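Local coordinates for flagellar protein FliT (Bordetella bronchiseptica, PDB 3H3M), which probably serves as a flagellar export chaperone that binds the filament-cap protein FliD before secretion, at the interface of chains A and B. Sequence-based numbering; all coordinates share one arbitrary frame. Chains: chain A/B, Flagellar protein FliT.

Contact 1: the interface of chains A and B. Residues chain A 78, 82, 86; chain B 57-58, 61.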
# COMPACT_ATOMS: atom_id res chain seq x y z
N PHE A 78 -10.43 9.96 -3.95
CA PHE A 78 -9.59 10.41 -2.87
C PHE A 78 -9.82 9.60 -1.60
O PHE A 78 -8.86 9.18 -0.97
CB PHE A 78 -9.86 11.88 -2.62
CG PHE A 78 -8.94 12.52 -1.63
CD1 PHE A 78 -7.98 13.43 -2.05
CD2 PHE A 78 -9.05 12.24 -0.26
CE1 PHE A 78 -7.14 14.04 -1.14
CE2 PHE A 78 -8.22 12.83 0.65
CZ PHE A 78 -7.26 13.73 0.22
N VAL A 82 -7.33 7.00 0.33
CA VAL A 82 -6.99 7.10 1.75
C VAL A 82 -7.22 5.75 2.42
O VAL A 82 -6.41 5.30 3.21
CB VAL A 82 -7.81 8.15 2.45
CG1 VAL A 82 -7.87 7.83 3.90
CG2 VAL A 82 -7.22 9.53 2.20
N GLU A 86 -4.42 3.43 4.02
CA GLU A 86 -4.59 3.08 5.44
C GLU A 86 -4.57 1.56 5.66
O GLU A 86 -4.01 1.05 6.64
CB GLU A 86 -5.91 3.62 5.98
CG GLU A 86 -5.96 5.08 6.29
CD GLU A 86 -7.30 5.51 6.94
OE1 GLU A 86 -8.32 4.78 6.79
OE2 GLU A 86 -7.32 6.58 7.59
N VAL B 57 -0.23 10.09 5.24
CA VAL B 57 -1.59 9.64 4.88
C VAL B 57 -2.68 10.46 5.58
O VAL B 57 -3.66 10.82 4.96
CB VAL B 57 -1.82 8.13 5.20
CG1 VAL B 57 -3.34 7.79 5.22
CG2 VAL B 57 -1.09 7.27 4.21
N GLU B 58 -2.53 10.72 6.88
CA GLU B 58 -3.54 11.47 7.61
C GLU B 58 -3.48 12.97 7.24
O GLU B 58 -4.51 13.61 7.17
CB GLU B 58 -3.43 11.23 9.12
CG GLU B 58 -3.48 9.70 9.56
CD GLU B 58 -4.59 8.84 8.86
OE1 GLU B 58 -5.72 9.33 8.67
OE2 GLU B 58 -4.33 7.65 8.52
N ARG B 61 -5.94 13.35 4.34
CA ARG B 61 -7.34 13.60 4.73
C ARG B 61 -7.62 15.08 5.07
O ARG B 61 -7.99 15.38 6.20
CB ARG B 61 -7.70 12.77 5.98
CG ARG B 61 -7.66 11.25 5.86
CD ARG B 61 -8.92 10.61 6.50
NE ARG B 61 -8.67 9.39 7.28
CZ ARG B 61 -9.64 8.57 7.76
NH1 ARG B 61 -10.93 8.83 7.52
NH2 ARG B 61 -9.31 7.49 8.49
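A:Glu86 and B:Arg61 meet tip to tip, carboxylate against guanidinium, and bury the most surface of this patch, 65 and 59 Å². They form a salt bridge through OE2 of the glutamate and NH2 of the arginine, but the two atoms are modelled too close together for the length or the bonding to be trusted. The carboxylate and guanidinium planes stand 66° apart, so the groups do not pair flat in a two-pronged fashion. A:Glu86 reaches over with its chain extended beyond CG, and its CG methylene lies 3.9 Å from B:Val57 CG1, a methyl group on the last turn of helix 43-60 of chain B.

B:Arg61 is positioned from its own chain. Its NE donates a fairly straight hydrogen bond (153° at H) to B:Glu58 OE1 at 3.3 Å, meeting that oxygen nearly along its C-O axis while the oxygen sits slightly tilted from the guanidinium plane. A bend at chi2 (-45°) swings the B:Glu58 carboxylate round toward the arginine. B:Glu58 OE2 then appears to come near A:Glu86 OE2, an approach left doubtful by the uncertain position of the latter atom; the positive charge of the guanidinium may offset the repulsion between these two acids.

The aliphatic part of the arginine also carries contact. It crosses A:Val82 at about a right angle, with CG 3.9 Å from the valine CG1 methyl.

A:Phe78, A:Val82 and A:Glu86 follow one another at one-turn spacing along helix 72-105 of chain A. On the other side, B:Val57 and B:Glu58 occupy the last turn of helix 43-60, and B:Arg61 comes immediately after it, where the chain leaves the helix and turns its side chain back across the partner helix.

Contact 2: the interface of chains A and B. Residues chain A 53, 84-85, 88, 92; chain B 53, 84-85, 88, 92.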
# COMPACT_ATOMS: atom_id res chain seq x y z
N TYR A 53 -4.44 -8.43 -6.40
CA TYR A 53 -4.01 -7.04 -6.23
C TYR A 53 -3.26 -6.53 -7.43
O TYR A 53 -3.49 -5.44 -7.87
CB TYR A 53 -3.16 -6.93 -4.96
CG TYR A 53 -2.74 -5.53 -4.51
CD1 TYR A 53 -3.46 -4.82 -3.53
CD2 TYR A 53 -1.59 -4.94 -5.02
CE1 TYR A 53 -3.04 -3.55 -3.09
CE2 TYR A 53 -1.16 -3.68 -4.59
CZ TYR A 53 -1.89 -2.99 -3.62
OH TYR A 53 -1.41 -1.75 -3.21
N ILE A 84 -7.28 2.69 0.90
CA ILE A 84 -6.32 1.69 0.39
C ILE A 84 -4.98 1.88 1.09
O ILE A 84 -4.35 0.93 1.54
CB ILE A 84 -6.07 1.87 -1.14
CG1 ILE A 84 -7.32 1.55 -1.99
CG2 ILE A 84 -4.91 1.01 -1.64
CD1 ILE A 84 -7.24 2.15 -3.39
N LEU A 85 -4.51 3.12 1.14
CA LEU A 85 -3.26 3.40 1.82
C LEU A 85 -3.34 3.05 3.33
O LEU A 85 -2.41 2.45 3.87
CB LEU A 85 -2.85 4.86 1.62
CG LEU A 85 -2.52 5.34 0.18
CD1 LEU A 85 -2.23 6.88 0.18
CD2 LEU A 85 -1.40 4.54 -0.51
N ASP A 88 -3.07 -0.64 3.68
CA ASP A 88 -1.72 -1.07 3.38
C ASP A 88 -0.86 -0.84 4.62
O ASP A 88 -0.12 -1.72 5.05
CB ASP A 88 -1.20 -0.29 2.17
CG ASP A 88 -1.50 -0.99 0.82
OD1 ASP A 88 -2.31 -1.93 0.80
OD2 ASP A 88 -0.88 -0.61 -0.24
N ARG A 92 1.04 -3.81 7.34
CA ARG A 92 2.42 -3.72 7.71
C ARG A 92 2.57 -3.60 9.23
O ARG A 92 3.47 -4.18 9.84
CB ARG A 92 2.94 -2.47 7.04
CG ARG A 92 4.39 -2.28 6.95
CD ARG A 92 4.67 -1.45 5.71
NE ARG A 92 4.09 -0.14 5.88
CZ ARG A 92 3.55 0.60 4.91
NH1 ARG A 92 3.49 0.16 3.64
NH2 ARG A 92 3.08 1.82 5.22
N TYR B 53 4.77 7.49 7.11
CA TYR B 53 3.73 7.18 6.10
C TYR B 53 2.34 7.53 6.62
O TYR B 53 1.64 8.30 6.03
CB TYR B 53 3.82 5.68 5.77
CG TYR B 53 2.90 5.07 4.72
CD1 TYR B 53 3.43 4.55 3.54
CD2 TYR B 53 1.52 4.92 4.95
CE1 TYR B 53 2.60 3.92 2.59
CE2 TYR B 53 0.68 4.29 4.00
CZ TYR B 53 1.23 3.79 2.83
OH TYR B 53 0.45 3.16 1.90
N ILE B 84 3.62 3.94 -5.26
CA ILE B 84 3.23 3.59 -3.88
C ILE B 84 2.59 2.18 -3.75
O ILE B 84 2.91 1.37 -2.84
CB ILE B 84 2.27 4.60 -3.25
CG1 ILE B 84 2.95 5.97 -3.06
CG2 ILE B 84 1.71 4.05 -1.89
CD1 ILE B 84 1.98 7.17 -3.07
N LEU B 85 1.66 1.92 -4.64
CA LEU B 85 0.97 0.63 -4.73
C LEU B 85 1.90 -0.51 -5.01
O LEU B 85 1.83 -1.53 -4.33
CB LEU B 85 -0.12 0.70 -5.79
CG LEU B 85 -1.27 1.64 -5.36
CD1 LEU B 85 -2.47 1.69 -6.35
CD2 LEU B 85 -1.74 1.25 -4.01
N ASP B 88 4.30 -1.06 -1.67
CA ASP B 88 3.63 -1.74 -0.56
C ASP B 88 3.61 -3.19 -0.91
O ASP B 88 3.93 -4.01 -0.07
CB ASP B 88 2.20 -1.19 -0.37
CG ASP B 88 2.17 0.28 0.20
OD1 ASP B 88 3.21 0.79 0.72
OD2 ASP B 88 1.08 0.93 0.16
N ARG B 92 5.50 -6.34 1.11
CA ARG B 92 4.77 -7.51 1.58
C ARG B 92 5.37 -8.79 1.01
O ARG B 92 5.54 -9.75 1.71
CB ARG B 92 3.30 -7.43 1.14
CG ARG B 92 2.46 -6.41 1.91
CD ARG B 92 0.96 -6.66 1.69
NE ARG B 92 0.54 -6.48 0.29
CZ ARG B 92 0.10 -5.35 -0.24
NH1 ARG B 92 0.00 -4.26 0.48
NH2 ARG B 92 -0.25 -5.28 -1.51
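B:Asp88 is held through both carboxylate oxygens. OD1 takes a weak hydrogen bond, also a salt bridge, from A:Arg92 NH1 at 3.0 Å across the interface. OD2 accepts the phenol hydroxyl OH of B:Tyr53 at 2.9 Å, on the syn side and 18° out of the carboxylate plane. The twin salt bridge, B:Arg92 NH1 to A:Asp88 OD1, is longer at 3.3 Å and also weak as a hydrogen bond. At the centre A:Asp88 and B:Asp88 abut, OD2 to OD2, at a separation that would be a clash unless a proton is shared, a doubtful detail.

Each arginine also covers a tyrosine of the other chain. B:Arg92 NH2 sits over the centre of the A:Tyr53 ring, 3.4 Å from its centroid, and A:Arg92 NH2 does the same over B:Tyr53. These are cation-pi contacts made end-on: the guanidinium planes stand 77° and 73° from the rings. The arginines differ in their first torsions, but a bend at chi3 in each helps bring NH1 to the aspartate and NH2 over the ring.

Apolar packing adds A:Leu85 CD2 against B:Ile84 CG2 at 3.4 Å and its mate, A:Ile84 CG2 to B:Leu85 CD2, at 4.0 Å. A:Tyr53 OH donates a weak hydrogen bond to the backbone B:Leu85 O at 3.4 Å.

The long third helices, 72-105 in A and 71-105 in B, meet at the two-fold axis, flanked by the tyrosine-bearing second helices.

The C-alpha centres of contact 1 and contact 2 lie about 12 Å apart, and both draw on helix 72-105 of chain A and helix 43-60 of chain B, with B:Arg61 of contact 1 just past the latter. Along the former, A:Glu86 falls between A:Leu85 and A:Asp88; along the latter, B:Val57 is one turn beyond B:Tyr53. Contact 2 straddles the two-fold axis, whereas contact 1 lies off the axis and recurs with the chains exchanged. A charged and apolar centre on the axis, with salt-bridged flanks, would suit a dimer, although the structure alone does not show that this pairing exists in the cell.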